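Local atomic coordinates of beta-L-arabinobiosidase (Bacteroides thetaiotaomicron, PDB entry 5MQR), a protein that probably hydrolyses glycosidic linkages in complex plant pectin, acting as a beta-L-arabinobiosidase and possibly as an exo-alpha-sialidase. Residues A[494-499]-A[564-569]; A[408-413]-A[462-467]; A[488-493]-A[572-577]. All blocks are in the same frame, centred on the assembly; numbering follows the deposited sequence.

Overall arrangement
The three contacts reach one mixed beta-sheet, in which strands 460-468, 564-570, 487-492 and 498-504, all in the sialidase-like carbohydrate-binding-module region, lie side by side in that order. Contact 2 comes first along the chain and closes before the others open; contact 1 falls between the two segments of contact 3. Centres of contacts 1 and 3 are about 9 Å apart, those of contacts 1 and 2 about 11 Å, and those of contacts 2 and 3 about 19 Å. Contact 1 therefore sits in the middle, its strand 564-570 hydrogen-bonded to strand 460-468 on one flank and to strand 487-492 on the other, while contacts 2 and 3 tie loops to the sheet.

Contact 1: A[494-499]-A[564-569]; sequences ENSIAC and IERIVF. With NA (sodium ion), chain I.
Glu494 and Ser496 meet Glu565 and Arg566 in a side-chain and water-mediated contact, where the turn leading into strand 498-504 folds against the start of strand 564-570. No direct hydrogen bond joins the two segments. Glu565 presses its carboxylate on the turn, with OE2 3.5 Å from CA of Glu494 and OE1 3.6 Å from Glu494 CB. Its CG lies between the backbone N and the carbonyl carbon (chi1 55°), and a bend at chi2 brings the acid round beside the guanidinium of Arg566. That arginine bends at chi3 (-76°), so that NE gives Glu565 OE2 a salt-bridged hydrogen bond of 2.9 Å; it reaches the anti side of the carboxylate. Ser46 OG is a further hydrogen-bond partner of OE2.

Beyond this pair, one water links the segments: it accepts from Arg566 NH2 and donates to Ser496 OG, 2.6 Å away, and more weakly to Glu494 O. The same carbonyl oxygen binds a sodium ion at 2.5 Å, as does Asn495 OD1, and Gln44 O and three waters complete the site. Ser496 OG is also hydrogen-bonded to Asp42. Farther along, Cys499 SG rests 4.0 Å from Ile564 CG1, an apolar touch.

Glu565 and Arg566 can both point at the turn because they form a classic beta bulge opposite Leu492. That residue belongs to strand 487-492, which runs between strands 498-504 and 564-570 in the sheet, while strand 460-468 pairs with the other edge of 564-570.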
ATOM      1  N   GLU A 494     -17.060   4.332   1.588  1.00 24.59           N
ATOM      2  CA  GLU A 494     -16.566   3.010   1.996  1.00 26.18           C
ATOM      3  C   GLU A 494     -17.636   2.136   2.623  1.00 24.87           C
ATOM      4  O   GLU A 494     -17.364   0.979   2.866  1.00 23.54           O
ATOM      5  CB  GLU A 494     -15.408   3.162   2.998  1.00 29.05           C
ATOM      6  CG  GLU A 494     -15.789   4.042   4.198  1.00 32.60           C
ATOM      7  CD  GLU A 494     -14.815   4.019   5.353  1.00 36.81           C
ATOM      8  OE1 GLU A 494     -13.898   3.147   5.402  1.00 40.55           O
ATOM      9  OE2 GLU A 494     -15.015   4.891   6.231  1.00 39.44           O
ATOM     10  N   ASN A 495     -18.814   2.688   2.949  1.00 24.59           N
ATOM     11  CA  ASN A 495     -19.931   1.894   3.440  1.00 25.32           C
ATOM     12  C   ASN A 495     -21.079   1.742   2.443  1.00 25.68           C
ATOM     13  O   ASN A 495     -22.227   1.469   2.838  1.00 25.78           O
ATOM     14  CB  ASN A 495     -20.409   2.474   4.771  1.00 26.58           C
ATOM     15  CG  ASN A 495     -19.344   2.369   5.862  1.00 26.42           C
ATOM     16  OD1 ASN A 495     -18.636   1.358   5.999  1.00 27.37           O
ATOM     17  ND2 ASN A 495     -19.189   3.419   6.591  1.00 27.22           N
ATOM     18  N   SER A 496     -20.751   1.914   1.159  1.00 25.16           N
ATOM     19  CA  SER A 496     -21.713   1.870   0.067  1.00 25.71           C
ATOM     20  C   SER A 496     -22.827   2.903   0.173  1.00 24.84           C
ATOM     21  O   SER A 496     -23.902   2.688  -0.366  1.00 25.28           O
ATOM     22  CB  SER A 496     -22.308   0.452  -0.070  1.00 26.92           C
ATOM     23  OG  SER A 496     -21.288  -0.555  -0.038  1.00 28.06           O
ATOM     24  N   ILE A 497     -22.593   4.017   0.859  1.00 23.73           N
ATOM     25  CA  ILE A 497     -23.528   5.133   0.792  1.00 23.89           C
ATOM     26  C   ILE A 497     -23.220   5.855  -0.518  1.00 23.33           C
ATOM     27  O   ILE A 497     -22.067   6.222  -0.776  1.00 22.01           O
ATOM     28  CB  ILE A 497     -23.398   6.130   1.968  1.00 24.40           C
ATOM     29  CG1 ILE A 497     -23.478   5.429   3.333  1.00 24.55           C
ATOM     30  CG2 ILE A 497     -24.444   7.231   1.833  1.00 24.89           C
ATOM     31  CD1 ILE A 497     -24.590   4.416   3.417  1.00 25.33           C
ATOM     32  N   ALA A 498     -24.242   6.014  -1.358  1.00 23.27           N
ATOM     33  CA  ALA A 498     -24.110   6.823  -2.566  1.00 23.17           C
ATOM     34  C   ALA A 498     -24.535   8.222  -2.176  1.00 23.13           C
ATOM     35  O   ALA A 498     -25.672   8.437  -1.697  1.00 23.28           O
ATOM     36  CB  ALA A 498     -24.985   6.292  -3.704  1.00 23.57           C
ATOM     37  N   CYS A 499     -23.630   9.177  -2.369  1.00 22.15           N
ATOM     38  CA  CYS A 499     -23.968  10.567  -2.101  1.00 22.49           C
ATOM     39  C   CYS A 499     -24.751  11.235  -3.234  1.00 22.32           C
ATOM     40  O   CYS A 499     -25.512  12.190  -3.020  1.00 22.44           O
ATOM     41  CB  CYS A 499     -22.694  11.357  -1.761  1.00 22.46           C
ATOM     42  SG  CYS A 499     -21.491  11.438  -3.081  1.00 22.38           S
ATOM     43  N   ILE A 564     -15.483  10.288  -0.697  1.00 21.86           N
ATOM     44  CA  ILE A 564     -15.902   9.485  -1.820  1.00 21.99           C
ATOM     45  C   ILE A 564     -14.713   8.668  -2.276  1.00 21.42           C
ATOM     46  O   ILE A 564     -13.637   9.224  -2.526  1.00 20.51           O
ATOM     47  CB  ILE A 564     -16.352  10.389  -2.968  1.00 22.21           C
ATOM     48  CG1 ILE A 564     -17.543  11.234  -2.510  1.00 22.79           C
ATOM     49  CG2 ILE A 564     -16.671   9.565  -4.222  1.00 21.92           C
ATOM     50  CD1 ILE A 564     -17.460  12.664  -3.004  1.00 23.41           C
ATOM     51  N   GLU A 565     -14.903   7.365  -2.389  1.00 21.30           N
ATOM     52  CA  GLU A 565     -13.817   6.474  -2.801  1.00 21.81           C
ATOM     53  C   GLU A 565     -14.079   5.656  -4.080  1.00 22.30           C
ATOM     54  O   GLU A 565     -13.165   4.964  -4.543  1.00 22.12           O
ATOM     55  CB  GLU A 565     -13.469   5.512  -1.662  1.00 22.30           C
ATOM     56  CG  GLU A 565     -14.648   4.696  -1.141  1.00 22.90           C
ATOM     57  CD  GLU A 565     -14.236   3.327  -0.646  1.00 23.76           C
ATOM     58  OE1 GLU A 565     -13.248   3.277   0.124  1.00 24.37           O
ATOM     59  OE2 GLU A 565     -14.917   2.323  -0.994  1.00 23.29           O
ATOM     60  N   ARG A 566     -15.300   5.696  -4.615  1.00 22.24           N
ATOM     61  CA  ARG A 566     -15.675   4.885  -5.772  1.00 22.94           C
ATOM     62  C   ARG A 566     -16.652   5.574  -6.682  1.00 22.83           C
ATOM     63  O   ARG A 566     -17.577   6.230  -6.207  1.00 22.84           O
ATOM     64  CB  ARG A 566     -16.340   3.599  -5.334  1.00 23.25           C
ATOM     65  CG  ARG A 566     -15.366   2.523  -4.977  1.00 23.54           C
ATOM     66  CD  ARG A 566     -16.132   1.323  -4.505  1.00 23.81           C
ATOM     67  NE  ARG A 566     -16.633   1.494  -3.152  1.00 24.59           N
ATOM     68  CZ  ARG A 566     -17.572   0.739  -2.584  1.00 24.73           C
ATOM     69  NH1 ARG A 566     -18.188  -0.230  -3.264  1.00 25.21           N
ATOM     70  NH2 ARG A 566     -17.896   0.968  -1.324  1.00 25.20           N
ATOM     71  N   ILE A 567     -16.444   5.370  -7.982  1.00 22.50           N
ATOM     72  CA  ILE A 567     -17.420   5.691  -9.005  1.00 22.77           C
ATOM     73  C   ILE A 567     -17.863   4.363  -9.625  1.00 22.08           C
ATOM     74  O   ILE A 567     -17.030   3.548  -9.994  1.00 21.31           O
ATOM     75  CB  ILE A 567     -16.863   6.665 -10.079  1.00 23.60           C
ATOM     76  CG1 ILE A 567     -16.311   7.938  -9.426  1.00 24.58           C
ATOM     77  CG2 ILE A 567     -17.952   7.096 -11.048  1.00 24.32           C
ATOM     78  CD1 ILE A 567     -14.828   7.863  -9.210  1.00 25.19           C
ATOM     79  N   VAL A 568     -19.183   4.170  -9.714  1.00 22.32           N
ATOM     80  CA  VAL A 568     -19.826   2.923 -10.129  1.00 22.53           C
ATOM     81  C   VAL A 568     -20.676   3.221 -11.360  1.00 22.73           C
ATOM     82  O   VAL A 568     -21.427   4.208 -11.381  1.00 22.96           O
ATOM     83  CB  VAL A 568     -20.737   2.353  -9.005  1.00 23.18           C
ATOM     84  CG1 VAL A 568     -21.548   1.146  -9.480  1.00 23.58           C
ATOM     85  CG2 VAL A 568     -19.911   1.967  -7.782  1.00 23.23           C
ATOM     86  N   PHE A 569     -20.554   2.374 -12.378  1.00 22.64           N
ATOM     87  CA  PHE A 569     -21.355   2.476 -13.595  1.00 22.96           C
ATOM     88  C   PHE A 569     -22.104   1.143 -13.683  1.00 23.33           C
ATOM     89  O   PHE A 569     -21.464   0.070 -13.755  1.00 23.14           O
ATOM     90  CB  PHE A 569     -20.477   2.712 -14.835  1.00 22.91           C
ATOM     91  CG  PHE A 569     -19.590   3.943 -14.764  1.00 22.53           C
ATOM     92  CD1 PHE A 569     -18.439   3.945 -14.009  1.00 22.18           C
ATOM     93  CD2 PHE A 569     -19.879   5.068 -15.513  1.00 23.05           C
ATOM     94  CE1 PHE A 569     -17.615   5.060 -13.952  1.00 22.52           C
ATOM     95  CE2 PHE A 569     -19.061   6.186 -15.479  1.00 23.25           C
ATOM     96  CZ  PHE A 569     -17.921   6.186 -14.707  1.00 22.81           C
TER
HETATM   97 NA    NA I1208     -17.299  -0.480   4.853  1.00 30.96          NA
HETATM   98  O   HOH W   1     -18.779  -0.259   0.695  1.00 41.80           O
HETATM   99  O   HOH W   2     -18.034  -1.681   6.676  1.00 35.68           O
HETATM  100  O   HOH W   3     -15.657  -1.389   3.930  1.00 31.45           O
HETATM  101  O   HOH W   4     -16.079   0.726   6.705  1.00 32.14           O

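Contact 2: A[408-413]-A[462-467]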
ATOM      1  N   GLN A 408      -4.716  -5.311  -2.688  1.00 26.11           N
ATOM      2  CA  GLN A 408      -4.714  -3.892  -2.315  1.00 27.93           C
ATOM      3  C   GLN A 408      -6.118  -3.516  -1.843  1.00 26.85           C
ATOM      4  O   GLN A 408      -7.064  -3.808  -2.532  1.00 26.05           O
ATOM      5  CB  GLN A 408      -4.401  -3.012  -3.535  1.00 30.86           C
ATOM      6  CG  GLN A 408      -3.008  -2.457  -3.712  1.00 33.96           C
ATOM      7  CD  GLN A 408      -2.937  -1.605  -4.975  1.00 37.73           C
ATOM      8  OE1 GLN A 408      -2.917  -2.138  -6.097  1.00 39.83           O
ATOM      9  NE2 GLN A 408      -2.976  -0.281  -4.810  1.00 39.28           N
ATOM     10  N   ILE A 409      -6.234  -2.845  -0.701  1.00 26.94           N
ATOM     11  CA  ILE A 409      -7.508  -2.344  -0.205  1.00 28.33           C
ATOM     12  C   ILE A 409      -7.860  -0.989  -0.846  1.00 28.29           C
ATOM     13  O   ILE A 409      -8.974  -0.805  -1.341  1.00 29.85           O
ATOM     14  CB  ILE A 409      -7.532  -2.148   1.331  1.00 28.89           C
ATOM     15  CG1 ILE A 409      -7.015  -3.375   2.090  1.00 30.90           C
ATOM     16  CG2 ILE A 409      -8.933  -1.771   1.796  1.00 28.91           C
ATOM     17  CD1 ILE A 409      -7.590  -4.680   1.617  1.00 32.18           C
ATOM     18  N   ASN A 410      -6.940  -0.034  -0.801  1.00 27.24           N
ATOM     19  CA  ASN A 410      -7.217   1.316  -1.287  1.00 27.00           C
ATOM     20  C   ASN A 410      -6.444   1.612  -2.528  1.00 25.11           C
ATOM     21  O   ASN A 410      -5.410   1.024  -2.770  1.00 25.44           O
ATOM     22  CB  ASN A 410      -6.847   2.349  -0.237  1.00 28.50           C
ATOM     23  CG  ASN A 410      -7.565   2.123   1.063  1.00 30.06           C
ATOM     24  OD1 ASN A 410      -8.762   1.835   1.111  1.00 31.83           O
ATOM     25  ND2 ASN A 410      -6.826   2.238   2.135  1.00 32.16           N
ATOM     26  N   ALA A 411      -6.956   2.539  -3.315  1.00 24.23           N
ATOM     27  CA  ALA A 411      -6.273   2.990  -4.495  1.00 24.10           C
ATOM     28  C   ALA A 411      -5.232   4.020  -4.029  1.00 23.74           C
ATOM     29  O   ALA A 411      -5.544   4.872  -3.190  1.00 24.89           O
ATOM     30  CB  ALA A 411      -7.259   3.614  -5.454  1.00 24.46           C
ATOM     31  N   SER A 412      -4.017   3.928  -4.553  1.00 22.51           N
ATOM     32  CA  SER A 412      -2.933   4.823  -4.180  1.00 22.30           C
ATOM     33  C   SER A 412      -2.786   6.013  -5.143  1.00 22.38           C
ATOM     34  O   SER A 412      -2.003   6.926  -4.888  1.00 22.36           O
ATOM     35  CB  SER A 412      -1.620   4.044  -4.097  1.00 22.05           C
ATOM     36  OG  SER A 412      -1.133   3.685  -5.363  1.00 23.22           O
ATOM     37  N   ALA A 413      -3.531   5.982  -6.242  1.00 21.95           N
ATOM     38  CA  ALA A 413      -3.545   7.041  -7.208  1.00 22.28           C
ATOM     39  C   ALA A 413      -4.938   7.218  -7.797  1.00 22.61           C
ATOM     40  O   ALA A 413      -5.701   6.262  -7.930  1.00 21.51           O
ATOM     41  CB  ALA A 413      -2.577   6.724  -8.322  1.00 22.68           C
ATOM     42  N   GLU A 462     -16.685  -0.566 -11.377  1.00 26.00           N
ATOM     43  CA  GLU A 462     -16.409   0.353 -10.273  1.00 26.55           C
ATOM     44  C   GLU A 462     -14.942   0.775 -10.383  1.00 25.93           C
ATOM     45  O   GLU A 462     -14.057  -0.078 -10.495  1.00 24.84           O
ATOM     46  CB  GLU A 462     -16.576  -0.256  -8.864  1.00 28.42           C
ATOM     47  CG  GLU A 462     -17.792  -1.109  -8.573  1.00 31.68           C
ATOM     48  CD  GLU A 462     -18.196  -1.203  -7.081  1.00 33.85           C
ATOM     49  OE1 GLU A 462     -17.422  -0.840  -6.182  1.00 33.75           O
ATOM     50  OE2 GLU A 462     -19.362  -1.620  -6.799  1.00 39.14           O
ATOM     51  N   ARG A 463     -14.688   2.079 -10.323  1.00 25.33           N
ATOM     52  CA  ARG A 463     -13.316   2.603 -10.233  1.00 25.17           C
ATOM     53  C   ARG A 463     -13.069   3.076  -8.802  1.00 24.39           C
ATOM     54  O   ARG A 463     -13.625   4.091  -8.363  1.00 23.60           O
ATOM     55  CB  ARG A 463     -13.085   3.745 -11.237  1.00 24.86           C
ATOM     56  CG  ARG A 463     -11.676   4.283 -11.294  1.00 24.76           C
ATOM     57  CD  ARG A 463     -10.672   3.216 -11.675  1.00 24.73           C
ATOM     58  NE  ARG A 463      -9.376   3.704 -12.155  1.00 24.30           N
ATOM     59  CZ  ARG A 463      -8.304   3.957 -11.399  1.00 24.31           C
ATOM     60  NH1 ARG A 463      -8.329   3.836 -10.073  1.00 24.65           N
ATOM     61  NH2 ARG A 463      -7.175   4.337 -11.980  1.00 23.91           N
ATOM     62  N   LYS A 464     -12.271   2.314  -8.065  1.00 24.08           N
ATOM     63  CA  LYS A 464     -11.845   2.750  -6.747  1.00 24.42           C
ATOM     64  C   LYS A 464     -10.735   3.819  -6.864  1.00 23.48           C
ATOM     65  O   LYS A 464      -9.818   3.686  -7.663  1.00 23.30           O
ATOM     66  CB  LYS A 464     -11.378   1.557  -5.928  1.00 25.30           C
ATOM     67  CG  LYS A 464     -11.392   1.828  -4.446  1.00 26.63           C
ATOM     68  CD  LYS A 464     -11.475   0.536  -3.637  1.00 27.14           C
ATOM     69  CE  LYS A 464     -11.738   0.898  -2.202  1.00 26.92           C
ATOM     70  NZ  LYS A 464     -11.683  -0.300  -1.345  1.00 27.38           N
ATOM     71  N   ILE A 465     -10.862   4.893  -6.099  1.00 23.06           N
ATOM     72  CA  ILE A 465      -9.906   6.013  -6.117  1.00 22.49           C
ATOM     73  C   ILE A 465      -9.554   6.378  -4.678  1.00 21.98           C
ATOM     74  O   ILE A 465     -10.239   5.929  -3.755  1.00 21.68           O
ATOM     75  CB  ILE A 465     -10.493   7.238  -6.828  1.00 22.98           C
ATOM     76  CG1 ILE A 465     -11.808   7.653  -6.179  1.00 23.62           C
ATOM     77  CG2 ILE A 465     -10.677   6.942  -8.306  1.00 23.59           C
ATOM     78  CD1 ILE A 465     -12.220   9.054  -6.512  1.00 24.38           C
ATOM     79  N   PRO A 466      -8.494   7.195  -4.475  1.00 21.23           N
ATOM     80  CA  PRO A 466      -8.202   7.669  -3.115  1.00 21.12           C
ATOM     81  C   PRO A 466      -9.394   8.425  -2.528  1.00 21.16           C
ATOM     82  O   PRO A 466      -9.982   9.268  -3.205  1.00 20.86           O
ATOM     83  CB  PRO A 466      -6.998   8.616  -3.301  1.00 20.72           C
ATOM     84  CG  PRO A 466      -6.407   8.244  -4.609  1.00 21.13           C
ATOM     85  CD  PRO A 466      -7.559   7.761  -5.464  1.00 21.28           C
ATOM     86  N   ALA A 467      -9.739   8.067  -1.297  1.00 21.31           N
ATOM     87  CA  ALA A 467     -10.841   8.659  -0.555  1.00 22.24           C
ATOM     88  C   ALA A 467     -10.684  10.171  -0.556  1.00 22.65           C
ATOM     89  O   ALA A 467      -9.641  10.668  -0.126  1.00 22.68           O
ATOM     90  CB  ALA A 467     -10.841   8.119   0.878  1.00 21.83           C
TER
HETATM   91  O   HOH W   5      -9.293   3.951  -2.276  1.00 21.93           O
HETATM   92  O   HOH W   6      -5.571   4.069  -9.455  1.00 23.68           O
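Ile409 opens the contact with its carbonyl oxygen, which takes a 2.8 Å hydrogen bond from Lys464 NZ; the donor is tilted 23° from the carbonyl plane. Lys464 gets there with CG anti to the backbone N (chi1 -160°) and the rest of its chain stretched out. Ser46 OG and Pro47 O also hold the ammonium, which gives a buried charge three oxygen partners.

Ala411 follows as the close-packed residue: its CB sits 3.4 Å from Lys464 O and 3.6 Å from Ile465 CA. Its N-H reaches a water that in turn donates to Ile465 O, 2.6 Å from that oxygen. At Ala413 the carbonyl oxygen comes up obliquely at one corner of the proline ring, 3.4 Å from Pro466 CD, and takes a water that also bridges to Arg463 NH1. The same NH1 bonds Lys464 O at 2.8 Å, in the guanidinium plane, and Asp417 pairs with NE.

The loop leads from strand 397-403 to strand 416-417, and its residues 409-413 run at 82° to residues 463-466 of strand 460-468; that strand is flanked in the sheet by strands 431-435 and 564-570.

Contact 3: A[488-493]-A[572-577]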
ATOM      1  N   GLN A 488     -26.976   3.750 -14.397  1.00 24.39           N
ATOM      2  CA  GLN A 488     -26.807   4.536 -13.166  1.00 24.00           C
ATOM      3  C   GLN A 488     -25.334   4.766 -12.889  1.00 23.30           C
ATOM      4  O   GLN A 488     -24.550   3.833 -13.001  1.00 23.00           O
ATOM      5  CB  GLN A 488     -27.443   3.830 -11.992  1.00 23.88           C
ATOM      6  CG  GLN A 488     -28.936   3.654 -12.176  1.00 24.62           C
ATOM      7  CD  GLN A 488     -29.619   3.279 -10.891  1.00 24.42           C
ATOM      8  OE1 GLN A 488     -29.039   2.580 -10.043  1.00 24.08           O
ATOM      9  NE2 GLN A 488     -30.850   3.759 -10.720  1.00 24.86           N
ATOM     10  N   ILE A 489     -24.987   6.004 -12.532  1.00 23.19           N
ATOM     11  CA  ILE A 489     -23.633   6.386 -12.159  1.00 23.26           C
ATOM     12  C   ILE A 489     -23.654   6.904 -10.707  1.00 22.95           C
ATOM     13  O   ILE A 489     -24.245   7.949 -10.422  1.00 23.12           O
ATOM     14  CB  ILE A 489     -23.053   7.452 -13.122  1.00 23.72           C
ATOM     15  CG1 ILE A 489     -23.067   6.943 -14.555  1.00 24.08           C
ATOM     16  CG2 ILE A 489     -21.603   7.770 -12.761  1.00 23.63           C
ATOM     17  CD1 ILE A 489     -22.734   8.003 -15.573  1.00 24.79           C
ATOM     18  N   ASP A 490     -23.013   6.161  -9.813  1.00 22.61           N
ATOM     19  CA  ASP A 490     -23.073   6.406  -8.377  1.00 23.28           C
ATOM     20  C   ASP A 490     -21.692   6.806  -7.840  1.00 22.61           C
ATOM     21  O   ASP A 490     -20.689   6.264  -8.261  1.00 21.42           O
ATOM     22  CB  ASP A 490     -23.531   5.138  -7.626  1.00 23.88           C
ATOM     23  CG  ASP A 490     -25.021   4.839  -7.784  1.00 25.30           C
ATOM     24  OD1 ASP A 490     -25.719   5.532  -8.581  1.00 26.88           O
ATOM     25  OD2 ASP A 490     -25.491   3.869  -7.116  1.00 25.66           O
ATOM     26  N   PHE A 491     -21.676   7.712  -6.869  1.00 22.42           N
ATOM     27  CA  PHE A 491     -20.451   8.106  -6.177  1.00 22.44           C
ATOM     28  C   PHE A 491     -20.572   7.599  -4.748  1.00 22.05           C
ATOM     29  O   PHE A 491     -21.459   8.024  -4.031  1.00 22.32           O
ATOM     30  CB  PHE A 491     -20.308   9.613  -6.243  1.00 22.55           C
ATOM     31  CG  PHE A 491     -20.320  10.140  -7.646  1.00 22.89           C
ATOM     32  CD1 PHE A 491     -21.526  10.417  -8.288  1.00 23.39           C
ATOM     33  CD2 PHE A 491     -19.135  10.300  -8.348  1.00 22.60           C
ATOM     34  CE1 PHE A 491     -21.541  10.886  -9.596  1.00 23.90           C
ATOM     35  CE2 PHE A 491     -19.143  10.769  -9.646  1.00 23.15           C
ATOM     36  CZ  PHE A 491     -20.344  11.065 -10.274  1.00 23.57           C
ATOM     37  N   LEU A 492     -19.702   6.673  -4.371  1.00 21.83           N
ATOM     38  CA  LEU A 492     -19.856   5.904  -3.133  1.00 22.23           C
ATOM     39  C   LEU A 492     -18.751   6.140  -2.108  1.00 22.05           C
ATOM     40  O   LEU A 492     -17.594   6.296  -2.461  1.00 20.72           O
ATOM     41  CB  LEU A 492     -19.848   4.407  -3.394  1.00 22.15           C
ATOM     42  CG  LEU A 492     -20.831   3.697  -4.296  1.00 23.13           C
ATOM     43  CD1 LEU A 492     -20.688   2.192  -4.106  1.00 23.24           C
ATOM     44  CD2 LEU A 492     -22.248   4.126  -4.005  1.00 24.18           C
ATOM     45  N   ASP A 493     -19.134   6.090  -0.834  1.00 22.85           N
ATOM     46  CA  ASP A 493     -18.186   5.986   0.255  1.00 22.98           C
ATOM     47  C   ASP A 493     -17.863   4.507   0.564  1.00 23.19           C
ATOM     48  O   ASP A 493     -18.269   3.565  -0.138  1.00 22.19           O
ATOM     49  CB  ASP A 493     -18.648   6.841   1.467  1.00 23.39           C
ATOM     50  CG  ASP A 493     -19.671   6.145   2.391  1.00 24.64           C
ATOM     51  OD1 ASP A 493     -20.178   5.035   2.080  1.00 24.54           O
ATOM     52  OD2 ASP A 493     -19.957   6.729   3.467  1.00 24.47           O
ATOM     53  N   GLY A 572     -28.440  -0.947 -14.611  1.00 26.34           N
ATOM     54  CA  GLY A 572     -29.674  -1.377 -13.943  1.00 27.45           C
ATOM     55  C   GLY A 572     -29.821  -0.771 -12.560  1.00 28.32           C
ATOM     56  O   GLY A 572     -28.896  -0.160 -12.028  1.00 27.49           O
ATOM     57  N   GLU A 573     -30.991  -0.959 -11.975  1.00 30.05           N
ATOM     58  CA  GLU A 573     -31.250  -0.536 -10.612  1.00 31.21           C
ATOM     59  C   GLU A 573     -30.895  -1.693  -9.715  1.00 31.52           C
ATOM     60  O   GLU A 573     -31.113  -2.851 -10.082  1.00 32.03           O
ATOM     61  CB  GLU A 573     -32.735  -0.192 -10.438  1.00 32.71           C
ATOM     62  CG  GLU A 573     -33.213   0.866 -11.412  1.00 34.49           C
ATOM     63  CD  GLU A 573     -34.680   1.199 -11.273  1.00 36.35           C
ATOM     64  OE1 GLU A 573     -35.462   0.696 -12.104  1.00 38.32           O
ATOM     65  OE2 GLU A 573     -35.037   1.959 -10.340  1.00 37.37           O
HETATM   66  N   MSE A 574     -30.394  -1.390  -8.524  1.00 32.26           N
HETATM   67  CA  MSE A 574     -30.179  -2.408  -7.498  1.00 33.63           C
HETATM   68  C   MSE A 574     -31.479  -2.974  -7.049  1.00 32.52           C
HETATM   69  O   MSE A 574     -32.463  -2.265  -6.959  1.00 30.95           O
HETATM   70  CB  MSE A 574     -29.458  -1.868  -6.265  1.00 35.96           C
HETATM   71  CG  MSE A 574     -27.954  -2.001  -6.514  1.00 38.64           C
HETATM   72 SE   MSE A 574     -26.883  -0.822  -5.354  1.00 42.19          SE
HETATM   73  CE  MSE A 574     -27.958   0.841  -5.198  1.00 42.35           C
ATOM     74  N   ARG A 575     -31.479  -4.277  -6.788  1.00 33.97           N
ATOM     75  CA  ARG A 575     -32.657  -4.974  -6.285  1.00 36.60           C
ATOM     76  C   ARG A 575     -32.529  -5.051  -4.778  1.00 35.46           C
ATOM     77  O   ARG A 575     -31.466  -5.363  -4.267  1.00 34.12           O
ATOM     78  CB  ARG A 575     -32.764  -6.378  -6.880  1.00 39.19           C
ATOM     79  CG  ARG A 575     -33.450  -6.384  -8.232  1.00 43.21           C
ATOM     80  CD  ARG A 575     -33.479  -7.772  -8.857  1.00 45.50           C
ATOM     81  NE  ARG A 575     -33.697  -7.673 -10.305  1.00 46.96           N
ATOM     82  CZ  ARG A 575     -34.806  -8.019 -10.971  1.00 48.75           C
ATOM     83  NH1 ARG A 575     -35.873  -8.550 -10.357  1.00 49.02           N
ATOM     84  NH2 ARG A 575     -34.839  -7.853 -12.298  1.00 48.91           N
ATOM     85  N   THR A 576     -33.617  -4.792  -4.075  1.00 35.02           N
ATOM     86  CA  THR A 576     -33.628  -4.958  -2.622  1.00 35.38           C
ATOM     87  C   THR A 576     -33.734  -6.459  -2.224  1.00 33.74           C
ATOM     88  O   THR A 576     -33.053  -6.924  -1.289  1.00 34.11           O
ATOM     89  CB  THR A 576     -34.675  -4.034  -1.950  1.00 37.57           C
ATOM     90  OG1 THR A 576     -34.680  -4.279  -0.541  1.00 41.45           O
ATOM     91  CG2 THR A 576     -36.083  -4.253  -2.485  1.00 39.49           C
ATOM     92  N   PHE A 577     -34.538  -7.220  -2.970  1.00 31.34           N
ATOM     93  CA  PHE A 577     -34.679  -8.664  -2.790  1.00 29.41           C
ATOM     94  C   PHE A 577     -33.358  -9.380  -3.140  1.00 27.41           C
ATOM     95  O   PHE A 577     -32.743  -9.021  -4.137  1.00 25.43           O
ATOM     96  CB  PHE A 577     -35.806  -9.177  -3.729  1.00 30.09           C
ATOM     97  CG  PHE A 577     -36.088 -10.656  -3.614  1.00 30.32           C
ATOM     98  CD1 PHE A 577     -35.308 -11.583  -4.280  1.00 29.99           C
ATOM     99  CD2 PHE A 577     -37.164 -11.119  -2.849  1.00 31.38           C
ATOM    100  CE1 PHE A 577     -35.573 -12.942  -4.187  1.00 30.38           C
ATOM    101  CE2 PHE A 577     -37.440 -12.494  -2.749  1.00 31.19           C
ATOM    102  CZ  PHE A 577     -36.633 -13.399  -3.412  1.00 30.65           C
TER
HETATM  103  O   HOH W   7     -30.218   1.396  -7.984  1.00 30.82           O
HETATM  104  O   HOH W   8     -32.858   3.013  -8.812  1.00 46.36           O
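Gln488 sets its CG anti to its carbonyl carbon (chi1 -62°) and then runs extended (chi2 -165°), which carries its amide out to the chain at Gly572 and Glu573. Glu573 starts the same way but leaves the backbone pointing off from the strand, and its straight chain passes across the glutamine, with CG 3.8 Å from Gln488 NE2. The amide and carboxylate planes stand 64° apart, and two waters join the glutamine to the loop where no direct hydrogen bond does. One donates to Gln488 OE1 at 2.7 Å and accepts from the N-H of Met574; the other accepts from Gln488 NE2 and donates to Glu573 OE2, both at 2.9 Å.

Strand 487-492 alternates its side chains between two faces of its sheet. Ile489 and Phe491 turn to strand 470-479 of the second sheet, as expected in the core of a beta-sandwich, while Gln488 and Asp490 point the other way, to the loop after strand 564-570. On that face Gln488 OE1 comes within 3.4 Å of Gly572 O, two acceptors side by side, and Arg570 serves both, with NE to Gly572 O and NH2 to Gln488 OE1. Glu503 takes a hydrogen bond from NE2, so donors at OE1 and an acceptor at NE2 fix which way round the amide sits. With an alanine here, both water bridges would probably be lost, and Arg570 NH2 would be left with Asp490 but without its amide partner.

Asp490, salt-bridged to Arg570 and Arg501, stands with OD2 4.4 Å from CE of Met574, modelled as selenomethionine. The side chain of Met574 also touches Arg501 and Tyr458.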